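Local coordinates for protein probable benzoylformate decarboxylase (Rhodococcus jostii, PDB 7ORX) that belongs to the thiamine diphosphate-dependent enzyme family, assembles as a tetramer and binds thiamine diphosphate together with a sodium ion, at residues C[495-501]-C[519-525]; C[422-426]-C[449-453]; C[260-264]-C[288-293]; C[239-243]-C[398-402]; C[5-11]-C[165-170]. Numbering follows the deposited sequence.

Interaction 1: C[495-501]-C[519-525]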
# COMPACT_ATOMS: atom_id res chain seq x y z
N VAL C 495 -16.22 -22.17 -32.11
CA VAL C 495 -15.03 -22.85 -32.70
C VAL C 495 -15.33 -24.33 -33.01
O VAL C 495 -15.84 -25.05 -32.17
CB VAL C 495 -13.81 -22.70 -31.79
CG1 VAL C 495 -12.58 -23.39 -32.36
CG2 VAL C 495 -13.55 -21.25 -31.57
N ARG C 496 -14.91 -24.74 -34.20
CA ARG C 496 -15.04 -26.12 -34.74
C ARG C 496 -14.08 -27.00 -33.93
O ARG C 496 -12.91 -26.65 -33.85
CB ARG C 496 -14.80 -26.08 -36.26
CG ARG C 496 -13.97 -27.20 -36.89
CD ARG C 496 -13.55 -27.01 -38.36
NE ARG C 496 -13.64 -28.26 -39.15
CZ ARG C 496 -12.63 -29.11 -39.42
NH1 ARG C 496 -11.39 -28.84 -39.02
NH2 ARG C 496 -12.91 -30.22 -40.10
N GLY C 497 -14.56 -28.09 -33.35
CA GLY C 497 -13.74 -28.98 -32.51
C GLY C 497 -13.92 -30.44 -32.85
O GLY C 497 -15.02 -30.79 -33.21
N THR C 498 -12.87 -31.25 -32.75
CA THR C 498 -12.93 -32.74 -32.89
C THR C 498 -12.15 -33.35 -31.72
O THR C 498 -11.24 -32.69 -31.24
CB THR C 498 -12.48 -33.20 -34.29
OG1 THR C 498 -11.21 -33.85 -34.24
CG2 THR C 498 -12.41 -32.06 -35.29
N ALA C 499 -12.56 -34.52 -31.23
CA ALA C 499 -11.86 -35.36 -30.23
C ALA C 499 -11.20 -36.53 -30.95
O ALA C 499 -11.75 -37.06 -31.90
CB ALA C 499 -12.82 -35.84 -29.17
N VAL C 500 -10.09 -37.00 -30.42
CA VAL C 500 -9.09 -37.83 -31.15
C VAL C 500 -8.37 -38.62 -30.06
O VAL C 500 -8.21 -38.07 -28.98
CB VAL C 500 -8.19 -36.87 -31.94
CG1 VAL C 500 -6.71 -37.09 -31.72
CG2 VAL C 500 -8.52 -36.87 -33.41
N ALA C 501 -8.04 -39.88 -30.28
CA ALA C 501 -7.41 -40.71 -29.23
C ALA C 501 -6.32 -41.62 -29.82
O ALA C 501 -5.70 -42.36 -29.04
CB ALA C 501 -8.48 -41.51 -28.53
N PRO C 519 -10.28 -20.65 -36.28
CA PRO C 519 -9.90 -21.37 -35.08
C PRO C 519 -10.43 -22.80 -35.18
O PRO C 519 -11.55 -23.00 -35.65
CB PRO C 519 -10.55 -20.62 -33.92
CG PRO C 519 -11.60 -19.79 -34.59
CD PRO C 519 -11.04 -19.44 -35.95
N THR C 520 -9.59 -23.73 -34.75
CA THR C 520 -9.86 -25.19 -34.66
C THR C 520 -9.32 -25.69 -33.33
O THR C 520 -8.25 -25.21 -32.91
CB THR C 520 -9.16 -25.93 -35.81
OG1 THR C 520 -7.87 -25.35 -35.94
CG2 THR C 520 -9.91 -25.77 -37.10
N LEU C 521 -10.05 -26.57 -32.69
CA LEU C 521 -9.66 -27.21 -31.43
C LEU C 521 -9.61 -28.70 -31.65
O LEU C 521 -10.60 -29.25 -32.14
CB LEU C 521 -10.72 -26.90 -30.37
CG LEU C 521 -10.41 -27.48 -29.01
CD1 LEU C 521 -10.69 -26.47 -27.91
CD2 LEU C 521 -11.15 -28.78 -28.79
N ILE C 522 -8.51 -29.34 -31.27
CA ILE C 522 -8.40 -30.82 -31.24
C ILE C 522 -8.31 -31.23 -29.78
O ILE C 522 -7.38 -30.81 -29.15
CB ILE C 522 -7.16 -31.26 -32.00
CG1 ILE C 522 -7.27 -30.91 -33.48
CG2 ILE C 522 -6.90 -32.72 -31.81
CD1 ILE C 522 -5.92 -30.79 -34.15
N GLU C 523 -9.23 -32.05 -29.28
CA GLU C 523 -9.13 -32.60 -27.91
C GLU C 523 -8.44 -33.94 -28.06
O GLU C 523 -8.99 -34.79 -28.67
CB GLU C 523 -10.51 -32.74 -27.28
CG GLU C 523 -10.45 -33.33 -25.89
CD GLU C 523 -11.81 -33.68 -25.27
OE1 GLU C 523 -12.85 -33.26 -25.83
OE2 GLU C 523 -11.84 -34.37 -24.20
N VAL C 524 -7.21 -34.07 -27.61
CA VAL C 524 -6.44 -35.35 -27.65
C VAL C 524 -6.66 -35.99 -26.30
O VAL C 524 -6.42 -35.32 -25.32
CB VAL C 524 -4.94 -35.11 -27.87
CG1 VAL C 524 -4.17 -36.41 -27.83
CG2 VAL C 524 -4.68 -34.37 -29.16
N ARG C 525 -7.05 -37.25 -26.26
CA ARG C 525 -7.05 -38.06 -25.02
C ARG C 525 -5.60 -38.50 -24.79
O ARG C 525 -5.02 -39.15 -25.68
CB ARG C 525 -8.02 -39.24 -25.14
CG ARG C 525 -8.45 -39.79 -23.80
CD ARG C 525 -7.86 -41.16 -23.54
NE ARG C 525 -8.77 -42.24 -23.93
CZ ARG C 525 -9.52 -42.98 -23.10
NH1 ARG C 525 -9.51 -42.76 -21.80
NH2 ARG C 525 -10.29 -43.95 -23.59
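V500 lies at the apolar centre of this strand pair: its CB is 4.3 Å from CG2 of I522, and its CG1 comes within 4.3 Å of CG2 of V524. These residues share one face of the sheet, which helix 503-515 covers, with D505 and F506 touching V500. At the other end V495, just ahead of its strand, turns inward, and its CG1 rests 3.8 Å from CB of P519 and 4.4 Å from CB of L521. Helix 503-515 also links strand 496-500 to strand 520-525, so the two form a classic beta-alpha-beta unit at the edge of the parallel sheet of the C-terminal thiamine diphosphate-binding domain. Their axes approach to 4.7 Å at 17°, near-parallel, as the crossover requires. The backbone bonds reach both ways along 520-525, as in any parallel pair: L521 N to R496 O (3.1 Å), T498 N to L521 O (3.1 Å), E523 N to T498 O (2.9 Å) and R525 N to V500 O (3.1 Å), while V500 N to E523 O (3.0 Å) is bent and weak. CA-H...O contacts fill in between, the shortest from G497 CA to L521 O at 3.2 Å. On the face opposite V500, the carboxylate of E523 looks past A499, whose CB is 4.2 Å from E523 OE1, to a hydrogen bond from N457 on strand 452-457.

Interaction 2: C[422-426]-C[449-453]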
# COMPACT_ATOMS: atom_id res chain seq x y z
N ASP C 422 2.04 -14.38 -40.62
CA ASP C 422 2.73 -15.38 -41.51
C ASP C 422 3.16 -16.65 -40.75
O ASP C 422 4.03 -17.37 -41.27
CB ASP C 422 4.02 -14.83 -42.12
CG ASP C 422 3.92 -13.39 -42.58
OD1 ASP C 422 2.98 -13.11 -43.36
OD2 ASP C 422 4.79 -12.55 -42.13
N ARG C 423 2.72 -16.88 -39.52
CA ARG C 423 3.23 -18.00 -38.71
C ARG C 423 2.04 -18.62 -38.00
O ARG C 423 1.20 -17.90 -37.49
CB ARG C 423 4.28 -17.56 -37.71
CG ARG C 423 5.56 -17.01 -38.33
CD ARG C 423 6.50 -16.51 -37.25
NE ARG C 423 6.99 -17.65 -36.50
CZ ARG C 423 7.82 -17.61 -35.47
NH1 ARG C 423 8.30 -16.47 -35.05
NH2 ARG C 423 8.21 -18.74 -34.88
N GLN C 424 2.00 -19.95 -38.01
CA GLN C 424 0.92 -20.70 -37.35
C GLN C 424 1.20 -20.75 -35.86
O GLN C 424 2.26 -21.23 -35.49
CB GLN C 424 0.80 -22.11 -37.90
CG GLN C 424 -0.32 -22.89 -37.24
CD GLN C 424 -1.67 -22.30 -37.56
OE1 GLN C 424 -2.15 -22.42 -38.68
NE2 GLN C 424 -2.30 -21.69 -36.56
N VAL C 425 0.29 -20.25 -35.04
CA VAL C 425 0.34 -20.47 -33.57
C VAL C 425 -0.38 -21.79 -33.27
O VAL C 425 -1.54 -21.96 -33.70
CB VAL C 425 -0.27 -19.30 -32.80
CG1 VAL C 425 -0.36 -19.62 -31.32
CG2 VAL C 425 0.53 -18.04 -33.01
N ILE C 426 0.28 -22.66 -32.51
CA ILE C 426 -0.31 -23.91 -31.98
C ILE C 426 -0.33 -23.81 -30.46
O ILE C 426 0.72 -23.72 -29.88
CB ILE C 426 0.51 -25.11 -32.48
CG1 ILE C 426 0.63 -25.05 -34.00
CG2 ILE C 426 -0.12 -26.40 -32.02
CD1 ILE C 426 1.65 -26.01 -34.57
N ILE C 449 -9.65 -15.79 -36.18
CA ILE C 449 -8.20 -15.88 -35.86
C ILE C 449 -7.78 -17.34 -35.95
O ILE C 449 -8.17 -18.15 -35.10
CB ILE C 449 -7.96 -15.31 -34.46
CG1 ILE C 449 -8.46 -13.86 -34.37
CG2 ILE C 449 -6.49 -15.46 -34.06
CD1 ILE C 449 -8.39 -13.29 -33.00
N PRO C 450 -7.00 -17.71 -36.98
CA PRO C 450 -6.80 -19.13 -37.33
C PRO C 450 -5.83 -19.88 -36.41
O PRO C 450 -4.97 -20.52 -36.93
CB PRO C 450 -6.14 -19.03 -38.72
CG PRO C 450 -5.37 -17.72 -38.64
CD PRO C 450 -6.31 -16.80 -37.89
N VAL C 451 -5.98 -19.75 -35.08
CA VAL C 451 -5.19 -20.53 -34.09
C VAL C 451 -5.55 -22.00 -34.23
O VAL C 451 -6.76 -22.31 -34.39
CB VAL C 451 -5.49 -20.24 -32.62
CG1 VAL C 451 -4.26 -19.81 -31.90
CG2 VAL C 451 -6.67 -19.31 -32.40
N VAL C 452 -4.59 -22.86 -33.92
CA VAL C 452 -4.88 -24.28 -33.60
C VAL C 452 -4.67 -24.50 -32.10
O VAL C 452 -3.55 -24.26 -31.63
CB VAL C 452 -3.97 -25.16 -34.45
CG1 VAL C 452 -4.22 -26.64 -34.15
CG2 VAL C 452 -4.13 -24.80 -35.94
N ILE C 453 -5.71 -24.95 -31.41
CA ILE C 453 -5.69 -25.26 -29.96
C ILE C 453 -5.75 -26.79 -29.78
O ILE C 453 -6.74 -27.40 -30.19
CB ILE C 453 -6.86 -24.55 -29.28
CG1 ILE C 453 -6.79 -23.03 -29.47
CG2 ILE C 453 -6.93 -24.88 -27.80
CD1 ILE C 453 -5.59 -22.39 -28.85
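The carboxamide of Q424 makes the shortest polar link between the two segments: its NE2 donates to P450 O at 2.9 Å and almost straight, at 178°. The same nitrogen also donates to V425 O (3.0 Å), and that oxygen receives the backbone bond from V452 N (3.2 Å, 174°). One side-chain amide thus ties together the two segments just where they begin to pair. P450 is the centre of an inverse gamma turn, closed by V451 N bonding to I449 O at 2.7 Å, which leaves the P450 carbonyl facing Q424. What follows is the start of a parallel pair: strands 425-430 and 452-457, joined through helix 440-447 in a beta-alpha-beta unit of the C-terminal sheet, come into register at I426 and V452, whose CA atoms are 4.9 Å apart. I426 CA sends a CA-H...O contact to V452 O (3.3 Å). Beyond the polar core, CG1 of V425 packs on CG1 of V451 at 3.9 Å, and CG2 of V452 lies 3.7 Å from Q424 NE2, with helix 503-515 touching Q424, I426 and V452.

Interaction 3: C[260-264]-C[288-293]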
# COMPACT_ATOMS: atom_id res chain seq x y z
N VAL C 260 17.30 -26.71 -6.48
CA VAL C 260 18.63 -26.13 -6.19
C VAL C 260 19.71 -27.21 -6.36
O VAL C 260 20.68 -26.97 -7.10
CB VAL C 260 18.63 -25.51 -4.78
CG1 VAL C 260 19.97 -24.91 -4.44
CG2 VAL C 260 17.53 -24.48 -4.61
N ALA C 261 19.55 -28.36 -5.71
CA ALA C 261 20.53 -29.47 -5.69
C ALA C 261 20.64 -30.05 -7.10
O ALA C 261 21.75 -30.39 -7.52
CB ALA C 261 20.12 -30.54 -4.71
N ASP C 262 19.50 -30.14 -7.78
CA ASP C 262 19.36 -30.83 -9.08
C ASP C 262 20.09 -30.03 -10.16
O ASP C 262 20.78 -30.66 -11.02
CB ASP C 262 17.87 -31.06 -9.40
CG ASP C 262 17.15 -32.07 -8.51
OD1 ASP C 262 17.81 -32.74 -7.66
OD2 ASP C 262 15.91 -32.18 -8.67
N LEU C 263 19.94 -28.71 -10.13
CA LEU C 263 20.57 -27.76 -11.10
C LEU C 263 22.09 -27.82 -10.93
O LEU C 263 22.79 -27.97 -11.94
CB LEU C 263 20.01 -26.35 -10.89
CG LEU C 263 20.41 -25.33 -11.94
CD1 LEU C 263 19.43 -24.16 -11.96
CD2 LEU C 263 21.82 -24.79 -11.68
N SER C 264 22.59 -27.75 -9.70
CA SER C 264 24.05 -27.73 -9.45
C SER C 264 24.67 -29.08 -9.84
O SER C 264 25.83 -29.09 -10.30
CB SER C 264 24.37 -27.31 -8.04
OG SER C 264 23.76 -28.19 -7.12
N PRO C 288 16.67 -28.60 -1.39
CA PRO C 288 17.86 -27.91 -0.89
C PRO C 288 19.22 -28.62 -1.07
O PRO C 288 19.28 -29.83 -1.21
CB PRO C 288 17.57 -27.70 0.62
CG PRO C 288 16.58 -28.76 1.00
CD PRO C 288 15.81 -29.03 -0.27
N GLY C 289 20.29 -27.80 -1.04
CA GLY C 289 21.69 -28.15 -1.37
C GLY C 289 22.42 -26.93 -1.87
O GLY C 289 22.01 -25.80 -1.54
N ASN C 290 23.48 -27.14 -2.66
CA ASN C 290 24.44 -26.07 -3.11
C ASN C 290 23.89 -25.38 -4.37
O ASN C 290 23.51 -26.12 -5.31
CB ASN C 290 25.84 -26.63 -3.40
CG ASN C 290 26.46 -27.43 -2.28
OD1 ASN C 290 26.32 -27.08 -1.12
ND2 ASN C 290 27.17 -28.49 -2.61
N TYR C 291 23.88 -24.04 -4.41
CA TYR C 291 23.42 -23.24 -5.58
C TYR C 291 24.29 -23.55 -6.79
O TYR C 291 23.75 -23.76 -7.91
CB TYR C 291 23.43 -21.74 -5.31
CG TYR C 291 22.39 -21.29 -4.31
CD1 TYR C 291 21.04 -21.36 -4.61
CD2 TYR C 291 22.76 -20.80 -3.07
CE1 TYR C 291 20.08 -20.99 -3.68
CE2 TYR C 291 21.81 -20.41 -2.14
CZ TYR C 291 20.47 -20.52 -2.45
OH TYR C 291 19.49 -20.16 -1.58
N LEU C 292 25.60 -23.60 -6.57
CA LEU C 292 26.59 -23.91 -7.63
C LEU C 292 27.30 -25.22 -7.32
O LEU C 292 27.46 -25.59 -6.16
CB LEU C 292 27.62 -22.79 -7.69
CG LEU C 292 27.06 -21.39 -7.91
CD1 LEU C 292 28.19 -20.39 -7.96
CD2 LEU C 292 26.27 -21.32 -9.20
N PRO C 293 27.79 -25.91 -8.37
CA PRO C 293 28.74 -26.99 -8.20
C PRO C 293 30.09 -26.47 -7.65
O PRO C 293 30.39 -25.30 -7.85
CB PRO C 293 28.88 -27.63 -9.61
CG PRO C 293 28.28 -26.66 -10.58
CD PRO C 293 27.51 -25.61 -9.78
O HOH W 1 21.22 -24.34 -8.14
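V260, in the first turn of helix 260-266, points into the loop 288-293: its CG1 is 3.7 Å from CD1 of Y291 and equally far from G289 O. Its carbonyl oxygen accepts a bond from a water (2.9 Å) that also donates to Y291 O (2.6 Å), so solvent bridges helix and loop. A261 follows with its CB 3.7 Å from P288 O, passing close over G289, whose CA is 4.4 Å from that CB. L263 only brushes the loop, CD2 reaching 4.4 Å from Y291 O. S264, one turn on from V260, faces the loop squarely; its OG is 2.8 Å from N290 O and 3.0 Å from A261 O, two acceptors for a single proton, while its carbonyl O meets P293 CB at 3.5 Å. In this central, Rossmann-like domain the loop between strands 272-276 and 297-302 is therefore met by polar groups at its N290 and Y291 carbonyls and by the apolar contact of V260 with Y291, while the hydroxyl of Y291, whose ring rests on V260, bonds to Q109 of a third subunit.

Interaction 4: C[239-243]-C[398-402]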
# COMPACT_ATOMS: atom_id res chain seq x y z
N SER C 239 12.36 -23.18 -15.38
CA SER C 239 10.99 -22.62 -15.46
C SER C 239 11.01 -21.60 -16.62
O SER C 239 10.66 -20.43 -16.44
CB SER C 239 10.59 -21.98 -14.14
OG SER C 239 10.84 -22.82 -13.00
N PRO C 240 11.37 -22.06 -17.85
CA PRO C 240 11.38 -21.17 -19.00
C PRO C 240 9.98 -20.80 -19.48
O PRO C 240 9.06 -21.60 -19.44
CB PRO C 240 12.06 -22.03 -20.07
CG PRO C 240 11.66 -23.44 -19.72
CD PRO C 240 11.65 -23.46 -18.21
N SER C 241 9.85 -19.59 -19.95
CA SER C 241 8.63 -19.00 -20.53
C SER C 241 8.88 -18.77 -22.02
O SER C 241 7.91 -18.53 -22.69
CB SER C 241 8.33 -17.70 -19.79
OG SER C 241 9.56 -16.96 -19.62
N ARG C 242 10.15 -18.75 -22.48
CA ARG C 242 10.48 -18.58 -23.91
C ARG C 242 11.61 -19.54 -24.28
O ARG C 242 12.25 -20.08 -23.38
CB ARG C 242 10.86 -17.14 -24.21
CG ARG C 242 9.79 -16.14 -23.76
CD ARG C 242 10.19 -14.70 -24.07
NE ARG C 242 10.23 -14.45 -25.50
CZ ARG C 242 9.89 -13.33 -26.09
NH1 ARG C 242 9.48 -12.31 -25.36
NH2 ARG C 242 9.94 -13.23 -27.41
N CYS C 243 11.84 -19.75 -25.55
CA CYS C 243 12.96 -20.58 -26.01
C CYS C 243 14.00 -19.68 -26.67
O CYS C 243 13.74 -19.08 -27.71
CB CYS C 243 12.50 -21.61 -27.02
SG CYS C 243 13.90 -22.56 -27.66
N TYR C 398 8.34 -20.33 -28.75
CA TYR C 398 7.80 -20.92 -27.50
C TYR C 398 7.43 -19.81 -26.50
O TYR C 398 8.26 -18.94 -26.25
CB TYR C 398 8.84 -21.87 -26.88
CG TYR C 398 8.38 -22.62 -25.66
CD1 TYR C 398 7.67 -23.79 -25.78
CD2 TYR C 398 8.63 -22.17 -24.37
CE1 TYR C 398 7.23 -24.49 -24.68
CE2 TYR C 398 8.18 -22.86 -23.25
CZ TYR C 398 7.49 -24.03 -23.42
OH TYR C 398 7.02 -24.74 -22.35
N TYR C 399 6.23 -19.89 -25.96
CA TYR C 399 5.74 -19.08 -24.82
C TYR C 399 5.07 -20.04 -23.82
O TYR C 399 4.33 -20.88 -24.21
CB TYR C 399 4.80 -17.96 -25.27
CG TYR C 399 5.44 -17.07 -26.29
CD1 TYR C 399 6.30 -16.08 -25.92
CD2 TYR C 399 5.26 -17.27 -27.64
CE1 TYR C 399 6.95 -15.27 -26.85
CE2 TYR C 399 5.89 -16.49 -28.59
CZ TYR C 399 6.73 -15.48 -28.19
OH TYR C 399 7.31 -14.76 -29.16
N PHE C 400 5.37 -19.86 -22.54
CA PHE C 400 4.78 -20.58 -21.39
C PHE C 400 4.57 -19.52 -20.29
O PHE C 400 5.38 -18.63 -20.14
CB PHE C 400 5.72 -21.73 -21.00
CG PHE C 400 5.29 -22.52 -19.80
CD1 PHE C 400 5.40 -22.01 -18.53
CD2 PHE C 400 4.74 -23.78 -19.93
CE1 PHE C 400 4.97 -22.73 -17.43
CE2 PHE C 400 4.29 -24.50 -18.83
CZ PHE C 400 4.39 -23.96 -17.58
N PRO C 401 3.51 -19.61 -19.48
CA PRO C 401 3.23 -18.58 -18.49
C PRO C 401 4.42 -18.38 -17.54
O PRO C 401 4.80 -19.34 -16.88
CB PRO C 401 2.00 -19.12 -17.72
CG PRO C 401 1.92 -20.57 -18.08
CD PRO C 401 2.49 -20.67 -19.47
N ALA C 402 4.90 -17.15 -17.43
CA ALA C 402 6.18 -16.84 -16.75
C ALA C 402 6.04 -16.88 -15.23
O ALA C 402 7.07 -16.91 -14.59
CB ALA C 402 6.76 -15.54 -17.24
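An irregular loop, 239-243, runs beside the short strand 398-399 and the residues after it, S241 nearest F400 with CA atoms 4.2 Å apart and R242 next to Y399 at 4.9 Å. One backbone hydrogen bond joins them, from F400 N to S241 O at 2.9 Å. The same carbonyl also takes a CA-H...O contact from Y399 CA (3.1 Å), while R242 CA returns another to Y398 O (3.2 Å). Strand 398-399 is the outermost strand of the C-terminal sheet within this chain, and the loop following strand 234-236 of the central domain crosses beside it, so the contact is an interdomain junction. Around this core the side chains fit closely: CB of S241 meets CB of A402 at 3.7 Å, CB of C243 lies 3.7 Å from CB of Y398, and P240 O approaches CB of F400 to 3.7 Å. The ring of Y398 has its edge near P240 O, and its plane meets those of F386 and W387 at oblique angles. R242 lays one face of its guanidinium over CE1 of Y399, at the edge of that ring, with NH2 3.5 Å from Y399 OH, while its NE forms a salt bridge to D215. With charge balanced within the central domain and aromatic rings supplied by the C-terminal one, the junction is buried, rests largely on close carbon contacts and carbonyl oxygens, and lies within about 8 Å of thiamine diphosphate at the F400 side chain.

Interaction 5: C[5-11]-C[165-170]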
# COMPACT_ATOMS: atom_id res chain seq x y z
N ALA C 5 -8.88 21.17 -28.13
CA ALA C 5 -8.91 19.69 -28.31
C ALA C 5 -9.38 19.09 -26.98
O ALA C 5 -9.03 19.71 -25.96
CB ALA C 5 -7.53 19.21 -28.69
N THR C 6 -10.05 17.93 -26.95
CA THR C 6 -10.45 17.24 -25.69
C THR C 6 -9.36 16.25 -25.27
O THR C 6 -8.43 15.93 -26.07
CB THR C 6 -11.81 16.54 -25.77
OG1 THR C 6 -11.71 15.54 -26.77
CG2 THR C 6 -12.96 17.47 -26.08
N VAL C 7 -9.44 15.80 -24.02
CA VAL C 7 -8.46 14.86 -23.43
C VAL C 7 -8.49 13.56 -24.26
O VAL C 7 -7.43 12.98 -24.52
CB VAL C 7 -8.78 14.66 -21.94
CG1 VAL C 7 -8.14 13.42 -21.40
CG2 VAL C 7 -8.36 15.87 -21.13
N SER C 8 -9.68 13.15 -24.69
CA SER C 8 -9.93 12.02 -25.62
C SER C 8 -9.17 12.25 -26.96
O SER C 8 -8.45 11.35 -27.40
CB SER C 8 -11.43 11.84 -25.80
OG SER C 8 -11.74 10.89 -26.82
N GLU C 9 -9.28 13.42 -27.58
CA GLU C 9 -8.68 13.65 -28.92
C GLU C 9 -7.17 13.56 -28.81
O GLU C 9 -6.52 13.00 -29.72
CB GLU C 9 -9.13 14.98 -29.50
CG GLU C 9 -10.62 15.04 -29.78
CD GLU C 9 -11.16 16.38 -30.26
OE1 GLU C 9 -10.74 17.46 -29.73
OE2 GLU C 9 -12.05 16.35 -31.11
N VAL C 10 -6.61 14.08 -27.73
CA VAL C 10 -5.13 14.13 -27.58
C VAL C 10 -4.61 12.74 -27.23
O VAL C 10 -3.52 12.36 -27.73
CB VAL C 10 -4.71 15.17 -26.54
CG1 VAL C 10 -3.21 15.13 -26.32
CG2 VAL C 10 -5.13 16.56 -26.95
N THR C 11 -5.32 12.04 -26.35
CA THR C 11 -4.98 10.67 -25.90
C THR C 11 -4.90 9.75 -27.13
O THR C 11 -3.86 9.11 -27.29
CB THR C 11 -5.97 10.15 -24.85
OG1 THR C 11 -5.92 11.01 -23.71
CG2 THR C 11 -5.66 8.73 -24.41
N ASP C 165 -13.47 12.67 -17.51
CA ASP C 165 -12.20 13.36 -17.84
C ASP C 165 -12.03 13.44 -19.35
O ASP C 165 -11.38 14.39 -19.81
CB ASP C 165 -10.98 12.65 -17.24
CG ASP C 165 -10.80 12.88 -15.75
OD1 ASP C 165 -11.60 13.70 -15.16
OD2 ASP C 165 -9.85 12.25 -15.17
N TRP C 166 -12.59 12.49 -20.10
CA TRP C 166 -12.31 12.35 -21.55
C TRP C 166 -12.85 13.57 -22.32
O TRP C 166 -12.28 13.95 -23.31
CB TRP C 166 -12.91 11.04 -22.05
CG TRP C 166 -12.25 9.85 -21.45
CD1 TRP C 166 -12.80 8.90 -20.64
CD2 TRP C 166 -10.87 9.48 -21.62
NE1 TRP C 166 -11.87 7.97 -20.29
CE2 TRP C 166 -10.68 8.29 -20.89
CE3 TRP C 166 -9.82 10.02 -22.35
CZ2 TRP C 166 -9.44 7.66 -20.82
CZ3 TRP C 166 -8.60 9.38 -22.32
CH2 TRP C 166 -8.42 8.21 -21.55
N ALA C 167 -13.93 14.15 -21.82
CA ALA C 167 -14.70 15.25 -22.43
C ALA C 167 -14.07 16.58 -22.02
O ALA C 167 -14.37 17.60 -22.67
CB ALA C 167 -16.14 15.17 -21.99
N ALA C 168 -13.22 16.62 -20.99
CA ALA C 168 -12.62 17.89 -20.52
C ALA C 168 -11.68 18.48 -21.58
O ALA C 168 -11.14 17.71 -22.40
CB ALA C 168 -11.89 17.67 -19.21
N GLU C 169 -11.49 19.81 -21.55
CA GLU C 169 -10.56 20.49 -22.47
C GLU C 169 -9.14 20.00 -22.14
O GLU C 169 -8.81 19.93 -20.96
CB GLU C 169 -10.69 22.00 -22.37
CG GLU C 169 -9.96 22.78 -23.47
CD GLU C 169 -9.70 24.28 -23.17
OE1 GLU C 169 -9.72 24.65 -21.96
OE2 GLU C 169 -9.50 25.10 -24.14
N ALA C 170 -8.35 19.64 -23.15
CA ALA C 170 -6.95 19.21 -23.00
C ALA C 170 -6.06 20.42 -22.78
O ALA C 170 -6.32 21.46 -23.38
CB ALA C 170 -6.48 18.45 -24.21
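W166 brings its indole to the start of helix 7-17, where CE3 sits 3.9 Å from CG1 of V7 and CZ3 lies 3.4 Å from OG1 of T11, the latter at the ring edge. This is a helix N-terminus with a capping box: T6 is the N-cap, its OG1 accepting a weak bond from E9 N (3.3 Å) while E9 OE1 accepts from T6 N (2.9 Å). The distant loop 165-170 opens with a type I turn from D165 to A168, and its carbonyls meet amides of the helix's first turn that have no helical partner: V7 N donates to A168 O (3.0 Å) and S8 N to W166 O (3.1 Å). Capping box and loop thus divide the exposed amides between them. Just before the N-cap, A5 O accepts from A170 N at 2.9 Å, so the two segments are bridged on both sides of T6. Apolar groups close the gaps. V7 points into the loop, its CG2 4.4 Å from both A168 CB and A170 CB, and CG2 of V10 reaches A170 CB at 3.6 Å. The loop follows strand 157-162 of the N-terminal domain's sheet; helix 138-149 touches V7, T11 and D165, F34 meets the ring of W166, and D165 forms a salt bridge with R104. The hydroxyl of T11 is not idle, for OG1 donates back to V7 O at 2.6 Å.

Overall arrangement
The contacts show two levels of organisation, strand pairing within one sheet and junctions within and between domains. Interactions 1 and 2 lie in one sheet, with centres 14 Å apart, and they touch directly: I522 N lies 2.8 Å from I453 O, a probable hydrogen bond between adjacent strands. Interaction 4 reaches the same sheet, about 6 Å from interaction 2 between nearest atoms, and joins it to the central domain. Interaction 3 lies within the loop that interaction 4 closes, their centres 22 Å apart, while interaction 5 is distant, 38 Å or more from the others between centres. The E523 side chain of interaction 1 is about 11 Å from thiamine diphosphate and about 10 Å from the sodium ion.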